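Side-chain contact in cysteine desulfurase (Thermococcus onnurineus, PDB 5B89), which probably catalyses the pyridoxal-phosphate-dependent removal of sulfur from L-cysteine, yielding L-alanine and passing the sulfur to an acceptor: residues B[191-196]-B[205-210]. Residues are numbered along the deposited sequence; the frame is centred on the assembly and turned at random.
Sequences HEVEEL and AIFVVD. With PLP (pyridoxal-5'-phosphate), chain G.
Asp210 OD2 comes within 2.6 Å of the pyridine nitrogen N1 of the pyridoxal phosphate, while the other oxygen of the same carboxylate, OD1, accepts a hydrogen bond from Ala212 N, so that each oxygen has its own partner. The strand carrying this residue, 206-210, meets the start of helix 193-203 without a single hydrogen bond; buried apolar groups join the two. Phe207 does most of the work. With its CG anti to the backbone N (chi1 -165°), the ring rises from the strand to the first helical turn, where its end carbon CZ lies 3.8 Å from Val193 CG1 and 4.0 Å from Leu196 CB. Helix backbone is met too, for CZ is 3.7 Å from Val193 O, which approaches the ring obliquely. Val193 CG1 also reaches Val209 CG2 at 4.1 Å, one valine thus spanning two residues of the strand. Replacing Phe207 by an alanine would probably leave Val193 CG1 and Leu196 CB without their aromatic partner and open a gap between helix and sheet. Beside this helix, Leu196 also packs on Leu165 and Ala168 of helix 165-172, while Val208, on the strand's other face, touches helix 106-117. Strand 177-181, helix 193-203 and strand 206-210 form a beta-alpha-beta unit, here delivering a cofactor-facing aspartate at the strand's end, as in the large domain of fold-type I pyridoxal-phosphate enzymes.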
loop_
_atom_site.group_PDB
_atom_site.type_symbol
_atom_site.label_atom_id
_atom_site.label_comp_id
_atom_site.label_asym_id
_atom_site.label_seq_id
_atom_site.Cartn_x
_atom_site.Cartn_y
_atom_site.Cartn_z
ATOM N N HIS B 191 12.851 23.392 -7.422
ATOM C CA HIS B 191 13.900 23.290 -8.422
ATOM C C HIS B 191 13.415 23.501 -9.842
ATOM O O HIS B 191 12.271 23.394 -10.126
ATOM C CB HIS B 191 14.560 21.938 -8.303
ATOM C CG HIS B 191 15.298 21.745 -7.026
ATOM N ND1 HIS B 191 15.085 20.684 -6.183
ATOM C CD2 HIS B 191 16.224 22.508 -6.427
ATOM C CE1 HIS B 191 15.873 20.785 -5.142
ATOM N NE2 HIS B 191 16.572 21.884 -5.272
ATOM N N GLU B 192 14.354 23.848 -10.717
ATOM C CA GLU B 192 14.075 24.076 -12.122
ATOM C C GLU B 192 13.987 22.750 -12.825
ATOM O O GLU B 192 14.775 22.428 -13.638
ATOM C CB GLU B 192 15.168 24.958 -12.731
ATOM C CG GLU B 192 15.377 26.231 -11.915
ATOM C CD GLU B 192 16.402 26.109 -10.750
ATOM O OE1 GLU B 192 16.732 25.024 -10.238
ATOM O OE2 GLU B 192 16.858 27.178 -10.333
ATOM N N VAL B 193 12.967 22.003 -12.463
ATOM C CA VAL B 193 12.809 20.673 -12.999
ATOM C C VAL B 193 12.666 20.589 -14.532
ATOM O O VAL B 193 13.173 19.680 -15.119
ATOM C CB VAL B 193 11.708 19.891 -12.271
ATOM C CG1 VAL B 193 11.550 18.527 -12.875
ATOM C CG2 VAL B 193 12.056 19.711 -10.823
ATOM N N GLU B 194 11.998 21.531 -15.117
ATOM C CA GLU B 194 11.863 21.497 -16.545
ATOM C C GLU B 194 13.224 21.606 -17.203
ATOM O O GLU B 194 13.514 20.906 -18.104
ATOM C CB GLU B 194 10.943 22.597 -17.014
ATOM C CG GLU B 194 9.537 22.500 -16.469
ATOM C CD GLU B 194 8.756 23.729 -16.826
ATOM O OE1 GLU B 194 8.178 24.318 -15.922
ATOM O OE2 GLU B 194 8.802 24.114 -18.010
ATOM N N GLU B 195 14.055 22.480 -16.683
ATOM C CA GLU B 195 15.386 22.651 -17.237
ATOM C C GLU B 195 16.278 21.459 -16.994
ATOM O O GLU B 195 16.976 21.075 -17.862
ATOM C CB GLU B 195 16.032 23.914 -16.712
ATOM C CG GLU B 195 17.348 24.250 -17.396
ATOM C CD GLU B 195 17.241 24.420 -18.926
ATOM O OE1 GLU B 195 16.254 24.930 -19.437
ATOM O OE2 GLU B 195 18.175 23.999 -19.597
ATOM N N LEU B 196 16.212 20.890 -15.801
ATOM C CA LEU B 196 16.987 19.711 -15.488
ATOM C C LEU B 196 16.516 18.561 -16.435
ATOM O O LEU B 196 17.363 17.765 -16.899
ATOM C CB LEU B 196 16.795 19.304 -14.001
ATOM C CG LEU B 196 17.398 20.344 -13.033
ATOM C CD1 LEU B 196 16.891 20.062 -11.640
ATOM C CD2 LEU B 196 18.884 20.153 -13.017
ATOM N N ALA B 205 20.019 10.761 -20.511
ATOM C CA ALA B 205 19.899 10.204 -19.178
ATOM C C ALA B 205 18.397 9.941 -18.895
ATOM O O ALA B 205 17.563 10.766 -19.248
ATOM C CB ALA B 205 20.409 11.237 -18.160
ATOM N N ILE B 206 18.127 8.869 -18.190
ATOM C CA ILE B 206 16.764 8.598 -17.675
ATOM C C ILE B 206 16.479 9.684 -16.583
ATOM O O ILE B 206 17.358 9.921 -15.780
ATOM C CB ILE B 206 16.659 7.236 -17.130
ATOM C CG1 ILE B 206 16.851 6.206 -18.263
ATOM C CG2 ILE B 206 15.273 7.044 -16.391
ATOM C CD1 ILE B 206 17.091 4.828 -17.733
ATOM N N PHE B 207 15.292 10.274 -16.644
ATOM C CA PHE B 207 14.904 11.352 -15.690
ATOM C C PHE B 207 13.748 10.886 -14.723
ATOM O O PHE B 207 12.682 10.610 -15.238
ATOM C CB PHE B 207 14.533 12.573 -16.493
ATOM C CG PHE B 207 14.471 13.868 -15.652
ATOM C CD1 PHE B 207 15.542 14.258 -14.868
ATOM C CD2 PHE B 207 13.317 14.627 -15.695
ATOM C CE1 PHE B 207 15.446 15.462 -14.140
ATOM C CE2 PHE B 207 13.201 15.786 -14.977
ATOM C CZ PHE B 207 14.261 16.230 -14.225
ATOM N N VAL B 208 14.089 10.889 -13.499
ATOM C CA VAL B 208 13.171 10.482 -12.412
ATOM C C VAL B 208 12.847 11.687 -11.553
ATOM O O VAL B 208 13.762 12.354 -11.046
ATOM C CB VAL B 208 13.815 9.423 -11.600
ATOM C CG1 VAL B 208 12.902 8.908 -10.461
ATOM C CG2 VAL B 208 14.300 8.213 -12.393
ATOM N N VAL B 209 11.548 11.910 -11.347
ATOM C CA VAL B 209 11.096 13.109 -10.600
ATOM C C VAL B 209 10.354 12.610 -9.295
ATOM O O VAL B 209 9.355 11.881 -9.396
ATOM C CB VAL B 209 10.195 14.019 -11.378
ATOM C CG1 VAL B 209 9.747 15.221 -10.586
ATOM C CG2 VAL B 209 10.902 14.494 -12.650
ATOM N N ASP B 210 10.812 13.074 -8.153
ATOM C CA ASP B 210 10.110 12.905 -6.869
ATOM C C ASP B 210 9.221 14.107 -6.710
ATOM O O ASP B 210 9.688 15.231 -6.348
ATOM C CB ASP B 210 11.109 12.773 -5.695
ATOM C CG ASP B 210 10.474 12.801 -4.281
ATOM O OD1 ASP B 210 9.245 13.001 -4.249
ATOM O OD2 ASP B 210 11.257 12.779 -3.282
HETATM N N1 PLP G . 9.950 12.871 -1.067
HETATM C C2 PLP G . 9.581 14.116 -0.658
HETATM C C2A PLP G . 10.156 15.354 -1.309
HETATM C C3 PLP G . 8.678 14.183 0.419
HETATM O O3 PLP G . 8.273 15.398 0.863
HETATM C C4 PLP G . 8.135 12.995 0.972
HETATM C C4A PLP G . 7.174 13.140 2.218
HETATM C C5 PLP G . 8.526 11.751 0.415
HETATM C C6 PLP G . 9.457 11.687 -0.600
HETATM C C5A PLP G . 7.978 10.472 1.040
HETATM O O4P PLP G . 6.542 10.400 0.786
HETATM P P PLP G . 5.881 9.172 1.462
HETATM O O1P PLP G . 4.471 9.347 1.162
HETATM O O2P PLP G . 6.184 9.316 2.955
HETATM O O3P PLP G . 6.501 7.965 0.931
#